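Local coordinates for Cas13d (uncultured Ruminococcus sp, PDB 6IV9), which binds CRISPR RNA as an RNA-guided type VI effector, whose two HEPN domains govern maturation of that RNA and cleavage of target RNA, at residues 830-842 with 851-863. The protein carries 2 engineered substitutions. Sequence-based numbering, arbitrary orientation. Where two conformers were deposited one is given.
Sequences TVVRELKEYIGDI and IYHYVMQRCITKR
Ile839 and Ile842 each send their CD1 ends to Ile851, whose CG2 branch lies 3.9 Å from Ile839 CD1. One residue on, Val831 CG2 stands 4.1 Å from the centroid of the Tyr852 ring, offset toward its rim, a CH-pi contact over the face, while the phenol oxygen is hydrogen-bonded to Asn742 on helix 713-760. Tyr854 is packed tightly, with Ile842 CG1 only 3.3 Å from its CD2 and the carbonyl oxygen of Tyr838 at its ring edge. The two methyls of Val855 divide the work, CG1 resting on Val831 and CG2 meeting Leu835 CD2 where the two side chains cross at about a right angle. Met856, bent at both chi2 and chi3, brings its CE to 3.6 Å from Val831 CG2. This is helix packing of the kind that builds the all-alpha HEPN fold, probably here the C-terminal HEPN domain: 830-842, broken at Glu834 into two short helices, folds back on helix 848-861, and Tyr838 enters as a knob in a hole formed by Tyr854, Val855, Arg858 and Cys859. Arg858 CB lies over the centre of the Tyr838 ring, 3.6 Å from its centroid. Turns at chi2 (-66°) and chi3 (-51°) then curl the chain so that one guanidinium face covers Tyr838 CD1, the two planes 60° apart. NH1 has two acceptors near the guanidinium plane, the Tyr854 hydroxyl at 2.9 Å and Asp841 OD2 at 2.8 Å; the second bond is a salt bridge, accepted on the anti lone pair of Asp841 OD2. Cys859 SG approaches the Tyr838 ring obliquely and also touches Thr830 CG2. Lys862 lays its aliphatic chain across the Tyr838 hydroxyl, CD 3.9 Å from OH.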
loop_
_atom_site.group_PDB
_atom_site.type_symbol
_atom_site.label_atom_id
_atom_site.label_comp_id
_atom_site.label_asym_id
_atom_site.label_seq_id
_atom_site.Cartn_x
_atom_site.Cartn_y
_atom_site.Cartn_z
ATOM N N THR A 830 -13.586 5.917 -12.084
ATOM C CA THR A 830 -14.966 5.896 -12.628
ATOM C C THR A 830 -15.612 4.529 -12.415
ATOM O O THR A 830 -16.786 4.474 -12.167
ATOM C CB THR A 830 -14.972 6.271 -14.106
ATOM O OG1 THR A 830 -14.343 7.537 -14.171
ATOM C CG2 THR A 830 -16.366 6.313 -14.683
ATOM N N VAL A 831 -14.838 3.466 -12.499
ATOM C CA VAL A 831 -15.431 2.119 -12.330
ATOM C C VAL A 831 -16.017 2.030 -10.926
ATOM O O VAL A 831 -17.069 1.478 -10.776
ATOM C CB VAL A 831 -14.369 1.035 -12.552
ATOM C CG1 VAL A 831 -14.811 -0.301 -12.011
ATOM C CG2 VAL A 831 -13.973 0.934 -14.010
ATOM N N VAL A 832 -15.277 2.489 -9.933
ATOM C CA VAL A 832 -15.786 2.441 -8.538
ATOM C C VAL A 832 -16.963 3.394 -8.400
ATOM O O VAL A 832 -17.961 3.018 -7.854
ATOM C CB VAL A 832 -14.690 2.739 -7.509
ATOM C CG1 VAL A 832 -15.259 2.704 -6.110
ATOM C CG2 VAL A 832 -13.573 1.738 -7.653
ATOM N N ARG A 833 -16.769 4.626 -8.852
ATOM C CA ARG A 833 -17.995 5.555 -8.948
ATOM C C ARG A 833 -19.314 5.186 -9.588
ATOM O O ARG A 833 -20.321 5.373 -8.967
ATOM C CB ARG A 833 -17.532 6.897 -9.517
ATOM C CG ARG A 833 -18.583 7.985 -9.396
ATOM C CD ARG A 833 -18.069 9.324 -9.855
ATOM N NE ARG A 833 -17.476 10.015 -8.727
ATOM C CZ ARG A 833 -18.148 10.780 -7.880
ATOM N NH1 ARG A 833 -19.288 11.330 -8.251
ATOM N NH2 ARG A 833 -17.677 10.994 -6.666
ATOM N N GLU A 834 -19.220 4.441 -10.684
ATOM C CA GLU A 834 -20.355 3.992 -11.523
ATOM C C GLU A 834 -20.656 2.505 -11.327
ATOM O O GLU A 834 -21.407 1.979 -12.094
ATOM C CB GLU A 834 -19.959 4.246 -12.974
ATOM C CG GLU A 834 -19.655 5.689 -13.280
ATOM C CD GLU A 834 -20.852 6.602 -13.149
ATOM O OE1 GLU A 834 -21.901 6.247 -13.661
ATOM O OE2 GLU A 834 -20.726 7.660 -12.536
ATOM N N LEU A 835 -20.118 1.888 -10.283
ATOM C CA LEU A 835 -20.264 0.432 -10.074
ATOM C C LEU A 835 -21.737 0.048 -9.987
ATOM O O LEU A 835 -22.135 -0.872 -10.648
ATOM C CB LEU A 835 -19.653 0.150 -8.705
ATOM C CG LEU A 835 -18.815 -1.103 -8.536
ATOM C CD1 LEU A 835 -18.973 -1.650 -7.137
ATOM C CD2 LEU A 835 -19.098 -2.145 -9.587
ATOM N N LYS A 836 -22.506 0.786 -9.200
ATOM C CA LYS A 836 -23.937 0.470 -8.969
ATOM C C LYS A 836 -24.704 0.549 -10.292
ATOM O O LYS A 836 -25.614 -0.209 -10.491
ATOM C CB LYS A 836 -24.526 1.387 -7.899
ATOM C CG LYS A 836 -26.017 1.239 -7.674
ATOM C CD LYS A 836 -26.796 2.216 -8.485
ATOM C CE LYS A 836 -28.289 2.062 -8.357
ATOM N NZ LYS A 836 -28.987 3.239 -8.916
ATOM N N GLU A 837 -24.289 1.449 -11.161
ATOM C CA GLU A 837 -24.968 1.660 -12.451
ATOM C C GLU A 837 -24.875 0.421 -13.352
ATOM O O GLU A 837 -25.841 0.142 -14.021
ATOM C CB GLU A 837 -24.402 2.931 -13.070
ATOM C CG GLU A 837 -25.237 3.491 -14.184
ATOM C CD GLU A 837 -26.544 4.157 -13.794
ATOM O OE1 GLU A 837 -27.370 4.340 -14.691
ATOM O OE2 GLU A 837 -26.727 4.483 -12.623
ATOM N N TYR A 838 -23.741 -0.277 -13.383
ATOM C CA TYR A 838 -23.594 -1.382 -14.365
ATOM C C TYR A 838 -23.332 -2.761 -13.767
ATOM O O TYR A 838 -23.520 -3.720 -14.463
ATOM C CB TYR A 838 -22.443 -1.064 -15.315
ATOM C CG TYR A 838 -22.589 0.266 -15.991
ATOM C CD1 TYR A 838 -23.618 0.485 -16.884
ATOM C CD2 TYR A 838 -21.731 1.308 -15.718
ATOM C CE1 TYR A 838 -23.788 1.706 -17.502
ATOM C CE2 TYR A 838 -21.880 2.535 -16.332
ATOM C CZ TYR A 838 -22.914 2.732 -17.227
ATOM O OH TYR A 838 -23.090 3.922 -17.840
ATOM N N ILE A 839 -22.971 -2.867 -12.493
ATOM C CA ILE A 839 -22.608 -4.208 -11.952
ATOM C C ILE A 839 -23.792 -5.169 -12.058
ATOM O O ILE A 839 -23.551 -6.329 -12.240
ATOM C CB ILE A 839 -22.022 -4.145 -10.538
ATOM C CG1 ILE A 839 -21.258 -5.422 -10.199
ATOM C CG2 ILE A 839 -23.087 -3.835 -9.507
ATOM C CD1 ILE A 839 -20.367 -5.276 -9.009
ATOM N N GLY A 840 -25.008 -4.649 -11.965
ATOM C CA GLY A 840 -26.245 -5.441 -12.028
ATOM C C GLY A 840 -26.450 -6.113 -13.370
ATOM O O GLY A 840 -27.186 -7.088 -13.402
ATOM N N ASP A 841 -25.821 -5.599 -14.430
ATOM C CA ASP A 841 -25.986 -6.138 -15.805
ATOM C C ASP A 841 -25.049 -7.311 -16.100
ATOM O O ASP A 841 -25.181 -7.861 -17.157
ATOM C CB ASP A 841 -25.813 -5.037 -16.848
ATOM C CG ASP A 841 -26.926 -4.014 -16.803
ATOM O OD1 ASP A 841 -27.948 -4.312 -16.203
ATOM O OD2 ASP A 841 -26.749 -2.929 -17.343
ATOM N N ILE A 842 -24.132 -7.657 -15.208
ATOM C CA ILE A 842 -23.171 -8.761 -15.477
ATOM C C ILE A 842 -23.884 -10.102 -15.305
ATOM O O ILE A 842 -24.422 -10.340 -14.239
ATOM C CB ILE A 842 -21.939 -8.661 -14.555
ATOM C CG1 ILE A 842 -21.203 -7.337 -14.702
ATOM C CG2 ILE A 842 -20.991 -9.820 -14.765
ATOM C CD1 ILE A 842 -20.043 -7.215 -13.762
ATOM N N ILE A 851 -15.235 -7.996 -13.531
ATOM C CA ILE A 851 -16.189 -6.943 -13.096
ATOM C C ILE A 851 -15.645 -5.587 -13.526
ATOM O O ILE A 851 -16.359 -4.832 -14.093
ATOM C CB ILE A 851 -16.380 -6.969 -11.576
ATOM C CG1 ILE A 851 -17.015 -8.273 -11.107
ATOM C CG2 ILE A 851 -17.159 -5.757 -11.120
ATOM C CD1 ILE A 851 -17.021 -8.435 -9.622
ATOM N N TYR A 852 -14.371 -5.350 -13.272
ATOM C CA TYR A 852 -13.786 -4.027 -13.564
ATOM C C TYR A 852 -13.885 -3.713 -15.055
ATOM O O TYR A 852 -14.307 -2.651 -15.406
ATOM C CB TYR A 852 -12.312 -4.079 -13.171
ATOM C CG TYR A 852 -11.535 -2.832 -13.476
ATOM C CD1 TYR A 852 -11.448 -1.804 -12.561
ATOM C CD2 TYR A 852 -10.865 -2.684 -14.665
ATOM C CE1 TYR A 852 -10.738 -0.654 -12.829
ATOM C CE2 TYR A 852 -10.152 -1.541 -14.952
ATOM C CZ TYR A 852 -10.089 -0.519 -14.036
ATOM O OH TYR A 852 -9.376 0.587 -14.325
ATOM N N HIS A 853 -13.487 -4.654 -15.890
ATOM C CA HIS A 853 -13.519 -4.431 -17.356
ATOM C C HIS A 853 -14.959 -4.279 -17.871
ATOM O O HIS A 853 -15.172 -3.481 -18.756
ATOM C CB HIS A 853 -12.604 -5.421 -18.066
ATOM C CG HIS A 853 -11.176 -5.059 -17.869
ATOM N ND1 HIS A 853 -10.640 -3.919 -18.372
ATOM C CD2 HIS A 853 -10.195 -5.653 -17.172
ATOM C CE1 HIS A 853 -9.389 -3.843 -18.024
ATOM N NE2 HIS A 853 -9.101 -4.874 -17.286
ATOM N N TYR A 854 -15.898 -5.045 -17.339
ATOM C CA TYR A 854 -17.278 -4.866 -17.837
ATOM C C TYR A 854 -17.770 -3.454 -17.507
ATOM O O TYR A 854 -18.246 -2.772 -18.364
ATOM C CB TYR A 854 -18.222 -5.916 -17.258
ATOM C CG TYR A 854 -19.635 -5.647 -17.690
ATOM C CD1 TYR A 854 -20.059 -6.000 -18.954
ATOM C CD2 TYR A 854 -20.520 -4.966 -16.876
ATOM C CE1 TYR A 854 -21.335 -5.711 -19.387
ATOM C CE2 TYR A 854 -21.801 -4.666 -17.293
ATOM C CZ TYR A 854 -22.208 -5.042 -18.554
ATOM O OH TYR A 854 -23.455 -4.749 -18.982
ATOM N N VAL A 855 -17.601 -3.028 -16.269
ATOM C CA VAL A 855 -18.054 -1.673 -15.859
ATOM C C VAL A 855 -17.282 -0.632 -16.664
ATOM O O VAL A 855 -17.877 0.293 -17.143
ATOM C CB VAL A 855 -17.881 -1.460 -14.344
ATOM C CG1 VAL A 855 -18.210 -0.045 -13.931
ATOM C CG2 VAL A 855 -18.674 -2.464 -13.537
ATOM N N MET A 856 -15.987 -0.835 -16.835
ATOM C CA MET A 856 -15.173 0.148 -17.583
ATOM C C MET A 856 -15.688 0.255 -19.020
ATOM O O MET A 856 -15.819 1.345 -19.491
ATOM C CB MET A 856 -13.707 -0.284 -17.623
ATOM C CG MET A 856 -12.841 0.644 -18.423
ATOM S SD MET A 856 -12.628 2.278 -17.722
ATOM C CE MET A 856 -11.457 1.914 -16.421
ATOM N N GLN A 857 -15.955 -0.869 -19.665
ATOM C CA GLN A 857 -16.438 -0.872 -21.068
ATOM C C GLN A 857 -17.802 -0.178 -21.152
ATOM O O GLN A 857 -18.032 0.524 -22.096
ATOM C CB GLN A 857 -16.370 -2.287 -21.632
ATOM C CG GLN A 857 -14.942 -2.755 -21.816
ATOM C CD GLN A 857 -14.766 -4.186 -22.238
ATOM O OE1 GLN A 857 -15.705 -4.855 -22.627
ATOM N NE2 GLN A 857 -13.540 -4.658 -22.160
ATOM N N ARG A 858 -18.671 -0.403 -20.181
ATOM C CA ARG A 858 -19.983 0.284 -20.182
ATOM C C ARG A 858 -19.766 1.792 -20.049
ATOM O O ARG A 858 -20.448 2.529 -20.703
ATOM C CB ARG A 858 -20.867 -0.265 -19.066
ATOM C CG ARG A 858 -21.370 -1.672 -19.329
ATOM C CD ARG A 858 -22.316 -1.757 -20.510
ATOM N NE ARG A 858 -23.385 -0.792 -20.407
ATOM C CZ ARG A 858 -24.524 -1.004 -19.783
ATOM N NH1 ARG A 858 -24.760 -2.151 -19.183
ATOM N NH2 ARG A 858 -25.431 -0.059 -19.746
ATOM N N CYS A 859 -18.847 2.210 -19.185
ATOM C CA CYS A 859 -18.568 3.649 -19.007
ATOM C C CYS A 859 -17.995 4.231 -20.299
ATOM O O CYS A 859 -18.338 5.332 -20.637
ATOM C CB CYS A 859 -17.555 3.885 -17.897
ATOM S SG CYS A 859 -18.120 3.462 -16.231
ATOM N N ILE A 860 -17.092 3.518 -20.948
ATOM C CA ILE A 860 -16.452 4.032 -22.195
ATOM C C ILE A 860 -17.476 4.176 -23.323
ATOM O O ILE A 860 -17.391 5.139 -24.050
ATOM C CB ILE A 860 -15.293 3.124 -22.639
ATOM C CG1 ILE A 860 -14.175 3.056 -21.602
ATOM C CG2 ILE A 860 -14.768 3.541 -23.994
ATOM C CD1 ILE A 860 -13.285 4.237 -21.608
ATOM N N THR A 861 -18.377 3.210 -23.454
ATOM C CA THR A 861 -19.341 3.194 -24.577
ATOM C C THR A 861 -20.608 3.993 -24.278
ATOM O O THR A 861 -21.413 4.103 -25.160
ATOM C CB THR A 861 -19.684 1.761 -24.961
ATOM O OG1 THR A 861 -20.262 1.136 -23.822
ATOM C CG2 THR A 861 -18.478 0.995 -25.441
ATOM N N LYS A 862 -20.771 4.507 -23.075
ATOM C CA LYS A 862 -21.979 5.295 -22.758
ATOM C C LYS A 862 -22.061 6.473 -23.727
ATOM O O LYS A 862 -21.089 7.189 -23.874
ATOM C CB LYS A 862 -21.906 5.779 -21.316
ATOM C CG LYS A 862 -23.166 6.438 -20.799
ATOM C CD LYS A 862 -22.897 7.331 -19.638
ATOM C CE LYS A 862 -24.159 7.987 -19.123
ATOM N NZ LYS A 862 -25.372 7.302 -19.626
ATOM N N ARG A 863 -23.225 6.649 -24.359
ATOM C CA ARG A 863 -23.444 7.763 -25.320
ATOM C C ARG A 863 -23.936 8.995 -24.551
ATOM O O ARG A 863 -25.084 8.968 -24.065
ATOM C CB ARG A 863 -24.452 7.348 -26.397
ATOM C CG ARG A 863 -23.910 7.421 -27.817
ATOM C CD ARG A 863 -23.200 6.145 -28.232
ATOM N NE ARG A 863 -24.095 4.997 -28.257
ATOM C CZ ARG A 863 -24.788 4.606 -29.321
ATOM N NH1 ARG A 863 -25.005 5.449 -30.316
ATOM N NH2 ARG A 863 -25.264 3.376 -29.385
#